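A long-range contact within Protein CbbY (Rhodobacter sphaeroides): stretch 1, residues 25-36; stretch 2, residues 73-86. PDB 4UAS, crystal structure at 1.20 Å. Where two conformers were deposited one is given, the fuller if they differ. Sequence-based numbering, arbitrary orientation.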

ATOM      1  N   ASN A  25      10.078 -14.622   3.327  1.00  8.63           N
ATOM      2  CA  ASN A  25      10.511 -15.972   3.682  1.00  9.28           C
ATOM      3  C   ASN A  25      11.707 -16.420   2.885  1.00  9.09           C
ATOM      4  O   ASN A  25      12.620 -17.073   3.416  1.00 10.28           O
ATOM      5  CB  ASN A  25       9.331 -16.943   3.532  1.00  9.24           C
ATOM      6  CG  ASN A  25       8.312 -16.753   4.607  1.00  8.71           C
ATOM      7  OD1 ASN A  25       8.673 -16.439   5.748  1.00  9.99           O
ATOM      8  ND2 ASN A  25       7.057 -17.006   4.312  1.00  8.71           N
ATOM      9  N   GLU A  26      11.751 -16.098   1.580  1.00 10.13           N
ATOM     10  CA  GLU A  26      12.918 -16.439   0.777  1.00 10.94           C
ATOM     11  C   GLU A  26      14.172 -15.727   1.245  1.00 10.84           C
ATOM     12  O   GLU A  26      15.261 -16.262   1.160  1.00 12.84           O
ATOM     13  CB  GLU A  26      12.581 -16.231  -0.698  1.00 13.25           C
ATOM     14  CG  GLU A  26      11.585 -17.216  -1.257  1.00 15.08           C
ATOM     15  CD  GLU A  26      11.331 -17.113  -2.739  1.00 19.74           C
ATOM     16  OE1 GLU A  26      11.890 -16.210  -3.397  1.00 23.92           O
ATOM     17  OE2 GLU A  26      10.537 -17.955  -3.235  1.00 22.57           O
ATOM     18  N   THR A  27      14.007 -14.487   1.686  1.00 10.40           N
ATOM     19  CA  THR A  27      15.132 -13.710   2.215  1.00 11.51           C
ATOM     20  C   THR A  27      15.664 -14.369   3.497  1.00 10.29           C
ATOM     21  O   THR A  27      16.854 -14.545   3.695  1.00 11.89           O
ATOM     22  CB  THR A  27      14.730 -12.268   2.424  1.00 10.97           C
ATOM     23  OG1 THR A  27      14.393 -11.668   1.194  1.00 14.04           O
ATOM     24  CG2 THR A  27      15.908 -11.492   3.046  1.00 13.49           C
ATOM     25  N   PHE A  28      14.757 -14.751   4.345  1.00  9.74           N
ATOM     26  CA  PHE A  28      15.135 -15.395   5.601  1.00 10.12           C
ATOM     27  C   PHE A  28      15.917 -16.690   5.295  1.00 10.91           C
ATOM     28  O   PHE A  28      16.948 -16.952   5.898  1.00 12.23           O
ATOM     29  CB  PHE A  28      13.907 -15.724   6.436  1.00 10.82           C
ATOM     30  CG  PHE A  28      13.077 -14.501   6.879  1.00 10.48           C
ATOM     31  CD1 PHE A  28      13.587 -13.229   6.889  1.00 10.32           C
ATOM     32  CD2 PHE A  28      11.771 -14.705   7.267  1.00 10.67           C
ATOM     33  CE1 PHE A  28      12.790 -12.164   7.272  1.00 11.71           C
ATOM     34  CE2 PHE A  28      10.967 -13.662   7.627  1.00 10.84           C
ATOM     35  CZ  PHE A  28      11.474 -12.366   7.639  1.00 10.77           C
ATOM     36  N   ALA A  29      15.423 -17.500   4.345  1.00 11.01           N
ATOM     37  CA  ALA A  29      16.126 -18.730   4.033  1.00 12.68           C
ATOM     38  C   ALA A  29      17.513 -18.416   3.494  1.00 12.73           C
ATOM     39  O   ALA A  29      18.486 -19.103   3.866  1.00 14.40           O
ATOM     40  CB  ALA A  29      15.332 -19.562   3.027  1.00 13.49           C
ATOM     41  N   ALA A  30      17.629 -17.427   2.608  1.00 12.77           N
ATOM     42  CA  ALA A  30      18.911 -17.076   2.048  1.00 13.72           C
ATOM     43  C   ALA A  30      19.897 -16.569   3.061  1.00 13.63           C
ATOM     44  O   ALA A  30      21.122 -16.771   2.920  1.00 15.97           O
ATOM     45  CB  ALA A  30      18.719 -16.039   0.927  1.00 14.17           C
ATOM     46  N   LEU A  31      19.410 -15.921   4.101  1.00 14.57           N
ATOM     47  CA  LEU A  31      20.179 -15.429   5.213  1.00 15.94           C
ATOM     48  C   LEU A  31      20.607 -16.498   6.229  1.00 15.96           C
ATOM     49  O   LEU A  31      21.433 -16.230   7.092  1.00 19.58           O
ATOM     50  CB  LEU A  31      19.454 -14.291   5.880  1.00 18.02           C
ATOM     51  CG  LEU A  31      19.340 -13.029   5.049  1.00 20.60           C
ATOM     52  CD1 LEU A  31      18.562 -11.947   5.786  1.00 25.77           C
ATOM     53  CD2 LEU A  31      20.729 -12.458   4.693  1.00 23.75           C
ATOM     54  N   GLY A  32      20.075 -17.701   6.054  1.00 14.35           N
ATOM     55  CA  GLY A  32      20.415 -18.797   6.937  1.00 16.16           C
ATOM     56  C   GLY A  32      19.754 -18.822   8.264  1.00 16.80           C
ATOM     57  O   GLY A  32      20.217 -19.543   9.159  1.00 17.86           O
ATOM     58  N   VAL A  33      18.695 -18.053   8.434  1.00 14.57           N
ATOM     59  CA  VAL A  33      17.946 -18.029   9.684  1.00 13.74           C
ATOM     60  C   VAL A  33      16.770 -18.975   9.583  1.00 12.96           C
ATOM     61  O   VAL A  33      16.320 -19.314   8.470  1.00 15.75           O
ATOM     62  CB  VAL A  33      17.498 -16.626  10.147  1.00 14.47           C
ATOM     63  CG1 VAL A  33      18.681 -15.783  10.537  1.00 18.40           C
ATOM     64  CG2 VAL A  33      16.619 -15.946   9.104  1.00 16.15           C
ATOM     65  N   ASP A  34      16.236 -19.406  10.717  1.00 12.20           N
ATOM     66  CA  ASP A  34      15.127 -20.319  10.804  1.00 11.70           C
ATOM     67  C   ASP A  34      13.757 -19.662  10.739  1.00 12.80           C
ATOM     68  O   ASP A  34      12.717 -20.362  10.727  1.00 14.32           O
ATOM     69  CB  ASP A  34      15.251 -21.228  12.036  1.00 13.45           C
ATOM     70  CG  ASP A  34      15.103 -20.543  13.342  1.00 14.31           C
ATOM     71  OD1 ASP A  34      15.286 -19.331  13.418  1.00 14.26           O
ATOM     72  OD2 ASP A  34      14.789 -21.229  14.349  1.00 22.02           O
ATOM     73  N   TRP A  35      13.701 -18.368  10.585  1.00 10.99           N
ATOM     74  CA  TRP A  35      12.433 -17.637  10.609  1.00 10.66           C
ATOM     75  C   TRP A  35      11.593 -17.997   9.398  1.00  9.40           C
ATOM     76  O   TRP A  35      12.084 -18.145   8.283  1.00 11.25           O
ATOM     77  CB  TRP A  35      12.676 -16.103  10.573  1.00 10.69           C
ATOM     78  CG  TRP A  35      13.721 -15.601  11.495  1.00  9.80           C
ATOM     79  CD1 TRP A  35      14.160 -16.137  12.679  1.00  9.79           C
ATOM     80  CD2 TRP A  35      14.402 -14.379  11.342  1.00 10.58           C
ATOM     81  NE1 TRP A  35      15.139 -15.348  13.209  1.00 11.25           N
ATOM     82  CE2 TRP A  35      15.294 -14.243  12.413  1.00 10.55           C
ATOM     83  CE3 TRP A  35      14.354 -13.369  10.361  1.00 12.59           C
ATOM     84  CZ2 TRP A  35      16.136 -13.138  12.549  1.00 12.01           C
ATOM     85  CZ3 TRP A  35      15.237 -12.272  10.469  1.00 12.99           C
ATOM     86  CH2 TRP A  35      16.086 -12.143  11.578  1.00 13.52           C
ATOM     87  N   PHE A  36      10.269 -18.113   9.623  1.00  9.38           N
ATOM     88  CA  PHE A  36       9.353 -18.425   8.529  1.00  9.73           C
ATOM     89  C   PHE A  36       7.972 -17.911   8.954  1.00 10.06           C
ATOM     90  O   PHE A  36       7.508 -18.240  10.048  1.00 11.05           O
ATOM     91  CB  PHE A  36       9.293 -19.945   8.252  1.00 10.45           C
ATOM     92  CG  PHE A  36       8.361 -20.262   7.173  1.00 13.64           C
ATOM     93  CD1 PHE A  36       8.786 -20.112   5.812  1.00  9.77           C
ATOM     94  CD2 PHE A  36       7.091 -20.594   7.372  1.00 14.28           C
ATOM     95  CE1 PHE A  36       7.956 -20.366   4.748  1.00 12.27           C
ATOM     96  CE2 PHE A  36       6.230 -20.825   6.333  1.00 18.78           C
ATOM     97  CZ  PHE A  36       6.631 -20.719   5.002  1.00 15.74           C
ATOM     98  N   ASP A  73      19.430  -3.923   6.592  1.00 14.87           N
ATOM     99  CA  ASP A  73      20.047  -4.753   5.598  1.00 13.95           C
ATOM    100  C   ASP A  73      19.158  -5.968   5.240  1.00 12.24           C
ATOM    101  O   ASP A  73      19.115  -6.377   4.080  1.00 13.71           O
ATOM    102  CB  ASP A  73      21.438  -5.202   6.059  1.00 15.67           C
ATOM    103  CG  ASP A  73      22.378  -4.015   6.204  1.00 21.80           C
ATOM    104  OD1 ASP A  73      22.542  -3.236   5.257  1.00 29.92           O
ATOM    105  OD2 ASP A  73      22.715  -3.717   7.316  1.00 23.05           O
ATOM    106  N   ILE A  74      18.508  -6.511   6.237  1.00 11.66           N
ATOM    107  CA  ILE A  74      17.510  -7.587   5.983  1.00 11.54           C
ATOM    108  C   ILE A  74      16.406  -7.069   5.050  1.00 11.08           C
ATOM    109  O   ILE A  74      16.011  -7.702   4.061  1.00 11.81           O
ATOM    110  CB  ILE A  74      16.910  -8.150   7.254  1.00 10.90           C
ATOM    111  CG1 ILE A  74      18.013  -8.706   8.203  1.00 12.37           C
ATOM    112  CG2 ILE A  74      15.855  -9.219   6.948  1.00 11.62           C
ATOM    113  CD1 ILE A  74      17.540  -9.084   9.570  1.00 13.76           C
ATOM    114  N   HIS A  75      15.902  -5.885   5.397  1.00 11.40           N
ATOM    115  CA  HIS A  75      14.848  -5.241   4.612  1.00 11.25           C
ATOM    116  C   HIS A  75      15.293  -4.914   3.209  1.00 11.31           C
ATOM    117  O   HIS A  75      14.511  -5.116   2.248  1.00 12.42           O
ATOM    118  CB  HIS A  75      14.321  -4.028   5.336  1.00 11.87           C
ATOM    119  CG  HIS A  75      13.180  -3.342   4.673  1.00 15.13           C
ATOM    120  ND1 HIS A  75      13.283  -2.041   4.206  1.00 27.03           N
ATOM    121  CD2 HIS A  75      11.939  -3.758   4.366  1.00 16.87           C
ATOM    122  CE1 HIS A  75      12.162  -1.704   3.599  1.00 26.99           C
ATOM    123  NE2 HIS A  75      11.317  -2.722   3.685  1.00 19.86           N
ATOM    124  N   ARG A  76      16.523  -4.412   3.046  0.50 12.75           N
ATOM    125  CA  ARG A  76      17.031  -4.141   1.695  0.50 14.52           C
ATOM    126  C   ARG A  76      17.053  -5.409   0.851  0.50 13.85           C
ATOM    127  O   ARG A  76      16.642  -5.410  -0.310  0.50 14.62           O
ATOM    128  CB  ARG A  76      18.440  -3.512   1.778  0.50 15.60           C
ATOM    129  CG  ARG A  76      19.118  -3.225   0.453  0.50 20.49           C
ATOM    130  CD  ARG A  76      20.530  -2.576   0.557  0.50 25.34           C
ATOM    131  NE  ARG A  76      21.050  -2.451   1.937  0.50 35.80           N
ATOM    132  CZ  ARG A  76      20.627  -1.543   2.837  0.50 41.93           C
ATOM    133  NH1 ARG A  76      21.170  -1.498   4.065  0.50 42.90           N
ATOM    134  NH2 ARG A  76      19.648  -0.672   2.533  0.50 39.66           N
ATOM    135  N   ALA A  77      17.546  -6.509   1.425  1.00 12.84           N
ATOM    136  CA  ALA A  77      17.600  -7.758   0.699  1.00 13.10           C
ATOM    137  C   ALA A  77      16.174  -8.239   0.304  1.00 11.68           C
ATOM    138  O   ALA A  77      15.945  -8.704  -0.795  1.00 13.21           O
ATOM    139  CB  ALA A  77      18.308  -8.800   1.548  1.00 14.01           C
ATOM    140  N   LYS A  78      15.253  -8.088   1.226  1.00 11.95           N
ATOM    141  CA  LYS A  78      13.875  -8.496   0.955  1.00 10.36           C
ATOM    142  C   LYS A  78      13.230  -7.604  -0.106  1.00 11.18           C
ATOM    143  O   LYS A  78      12.482  -8.111  -0.949  1.00 11.46           O
ATOM    144  CB  LYS A  78      13.065  -8.475   2.252  1.00 10.35           C
ATOM    145  CG  LYS A  78      11.557  -8.741   2.065  1.00 10.19           C
ATOM    146  CD  LYS A  78      10.743  -7.435   1.934  1.00 10.55           C
ATOM    147  CE  LYS A  78       9.352  -7.677   1.396  1.00 10.79           C
ATOM    148  NZ  LYS A  78       8.560  -6.455   1.339  1.00 10.91           N
ATOM    149  N   THR A  79      13.561  -6.299  -0.117  1.00 11.16           N
ATOM    150  CA  THR A  79      13.068  -5.404  -1.136  1.00 12.31           C
ATOM    151  C   THR A  79      13.561  -5.783  -2.495  1.00 12.39           C
ATOM    152  O   THR A  79      12.793  -5.840  -3.453  1.00 12.81           O
ATOM    153  CB  THR A  79      13.385  -3.948  -0.763  1.00 12.07           C
ATOM    154  OG1 THR A  79      12.766  -3.632   0.459  1.00 12.96           O
ATOM    155  CG2 THR A  79      12.932  -2.967  -1.856  1.00 13.43           C
ATOM    156  N   GLU A  80      14.864  -6.051  -2.592  1.00 12.63           N
ATOM    157  CA  GLU A  80      15.442  -6.505  -3.853  1.00 14.62           C
ATOM    158  C   GLU A  80      14.720  -7.757  -4.350  1.00 14.02           C
ATOM    159  O   GLU A  80      14.419  -7.897  -5.550  1.00 14.42           O
ATOM    160  CB  GLU A  80      16.912  -6.752  -3.678  1.00 16.44           C
ATOM    161  CG  GLU A  80      17.717  -5.460  -3.429  1.00 22.33           C
ATOM    162  CD  GLU A  80      19.143  -5.709  -3.016  1.00 35.16           C
ATOM    163  OE1 GLU A  80      19.552  -6.903  -2.888  1.00 45.18           O
ATOM    164  OE2 GLU A  80      19.856  -4.713  -2.783  1.00 37.24           O
ATOM    165  N   ARG A  81      14.424  -8.701  -3.445  0.50 13.92           N
ATOM    166  CA  ARG A  81      13.731  -9.926  -3.847  0.50 14.40           C
ATOM    167  C   ARG A  81      12.307  -9.624  -4.322  0.50 11.91           C
ATOM    168  O   ARG A  81      11.884 -10.188  -5.331  0.50 13.45           O
ATOM    169  CB  ARG A  81      13.744 -10.994  -2.742  0.50 15.37           C
ATOM    170  CG  ARG A  81      15.080 -11.669  -2.460  0.50 19.30           C
ATOM    171  CD  ARG A  81      15.044 -12.822  -1.452  0.50 22.02           C
ATOM    172  NE  ARG A  81      16.328 -13.473  -1.381  0.50 20.88           N
ATOM    173  CZ  ARG A  81      16.639 -14.584  -2.065  0.50 22.84           C
ATOM    174  NH1 ARG A  81      17.856 -15.110  -1.953  0.50 27.80           N
ATOM    175  NH2 ARG A  81      15.737 -15.220  -2.818  0.50 27.05           N
ATOM    176  N   PHE A  82      11.594  -8.771  -3.602  1.00 11.23           N
ATOM    177  CA  PHE A  82      10.248  -8.393  -4.039  1.00 10.58           C
ATOM    178  C   PHE A  82      10.258  -7.743  -5.424  1.00 10.45           C
ATOM    179  O   PHE A  82       9.418  -8.052  -6.266  1.00 10.72           O
ATOM    180  CB  PHE A  82       9.633  -7.444  -3.033  1.00 10.98           C
ATOM    181  CG  PHE A  82       8.228  -7.008  -3.392  1.00 10.04           C
ATOM    182  CD1 PHE A  82       7.131  -7.821  -3.106  1.00 10.61           C
ATOM    183  CD2 PHE A  82       7.995  -5.830  -4.055  1.00 10.36           C
ATOM    184  CE1 PHE A  82       5.895  -7.420  -3.407  1.00 11.17           C
ATOM    185  CE2 PHE A  82       6.762  -5.444  -4.365  1.00 11.97           C
ATOM    186  CZ  PHE A  82       5.696  -6.215  -4.063  1.00 11.40           C
ATOM    187  N   VAL A  83      11.193  -6.812  -5.640  1.00 10.91           N
ATOM    188  CA  VAL A  83      11.297  -6.163  -6.926  1.00 11.04           C
ATOM    189  C   VAL A  83      11.495  -7.192  -8.060  1.00 11.07           C
ATOM    190  O   VAL A  83      10.897  -7.098  -9.122  1.00 11.49           O
ATOM    191  CB  VAL A  83      12.414  -5.101  -6.870  1.00 11.63           C
ATOM    192  CG1 VAL A  83      12.818  -4.587  -8.281  1.00 13.27           C
ATOM    193  CG2 VAL A  83      12.002  -3.938  -5.986  1.00 11.78           C
ATOM    194  N   ALA A  84      12.369  -8.181  -7.821  1.00 12.17           N
ATOM    195  CA  ALA A  84      12.622  -9.216  -8.821  1.00 13.77           C
ATOM    196  C   ALA A  84      11.366 -10.067  -9.047  1.00 13.28           C
ATOM    197  O   ALA A  84      10.994 -10.366 -10.191  1.00 15.00           O
ATOM    198  CB  ALA A  84      13.791 -10.105  -8.447  1.00 14.80           C
ATOM    199  N   LEU A  85      10.673 -10.416  -7.956  1.00 12.83           N
ATOM    200  CA  LEU A  85       9.454 -11.228  -8.091  1.00 13.08           C
ATOM    201  C   LEU A  85       8.366 -10.488  -8.844  1.00 11.73           C
ATOM    202  O   LEU A  85       7.665 -11.081  -9.671  1.00 14.74           O
ATOM    203  CB  LEU A  85       8.974 -11.709  -6.731  1.00 13.48           C
ATOM    204  CG  LEU A  85       9.778 -12.783  -5.988  1.00 16.47           C
ATOM    205  CD1 LEU A  85       9.371 -12.874  -4.517  1.00 17.66           C
ATOM    206  CD2 LEU A  85       9.629 -14.099  -6.700  1.00 20.09           C
ATOM    207  N   MET A  86       8.227  -9.191  -8.578  1.00 11.24           N
ATOM    208  CA  MET A  86       7.291  -8.378  -9.274  1.00 10.85           C
ATOM    209  C   MET A  86       7.541  -8.366 -10.768  1.00 12.06           C
ATOM    210  O   MET A  86       6.573  -8.385 -11.555  1.00 13.76           O
ATOM    211  CB  MET A  86       7.335  -6.976  -8.690  1.00 11.81           C
ATOM    212  CG  MET A  86       6.353  -6.031  -9.314  1.00 13.83           C
ATOM    213  SD  MET A  86       4.604  -6.450  -9.173  1.00 13.88           S
ATOM    214  CE  MET A  86       4.465  -6.368  -7.484  1.00 18.70           C
TER
HETATM  215  O   HOH W   1      13.143 -14.415  -4.485  1.00 36.89           O

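What is the central bump, and which hollow receives it? Thr27, buried on helix 25-31, is the knob; Ile74, Ala77, Lys78 and Arg81 on helix 73-86 frame its hole. The backbones come closest here, with Thr27 CA 5.5 Å from Lys78 CA. The fit is close: Thr27 OG1 lies 3.2 Å from Lys78 CA and 3.0 Å from Arg81 CD, while its CG2 rests 3.9 Å from Ala77 CB. The buried hydroxyl is hydrogen-bonded to a residue adjoining the stretches. Alanine keeps the wall low at that point, and the long Lys78 side chain leads away from the contact.

How does Ile74 fill the space beside the knob? Ile74 CG2 is 4.0 Å from Leu31 CD1 and 4.3 Å from Phe28 CE1, meeting the phenylalanine ring at its edge, and Ile74 CD1 is 3.9 Å from Trp35 CH2, again at a ring edge. An apolar cluster results, joining Ile74's helix to both the first helix and the loop that follows it.

What closes the other flank? Arg81, deposited in two conformers of which this is one, extends along the first helix, one face of its guanidinium covered by Glu26 O, with Arg81 CZ 3.9 Å from that oxygen. Its NH1 lies 3.1 Å from Ala30 CB, a tight contact. Glu26 OE1 and Arg81 NH2, 4.0 Å apart, are too distant for a salt bridge, but a water links them, donating to Glu26 OE1 at 2.4 Å and accepting from Arg81 NH2 at 3.2 Å.

Does direct hydrogen bonding hold the stretches together? No hydrogen bond crosses between them. The helices, whose directions differ by 124°, meet through packing, and the two stretches together bury 454 Å², with the water-mediated link at the Arg81 flank.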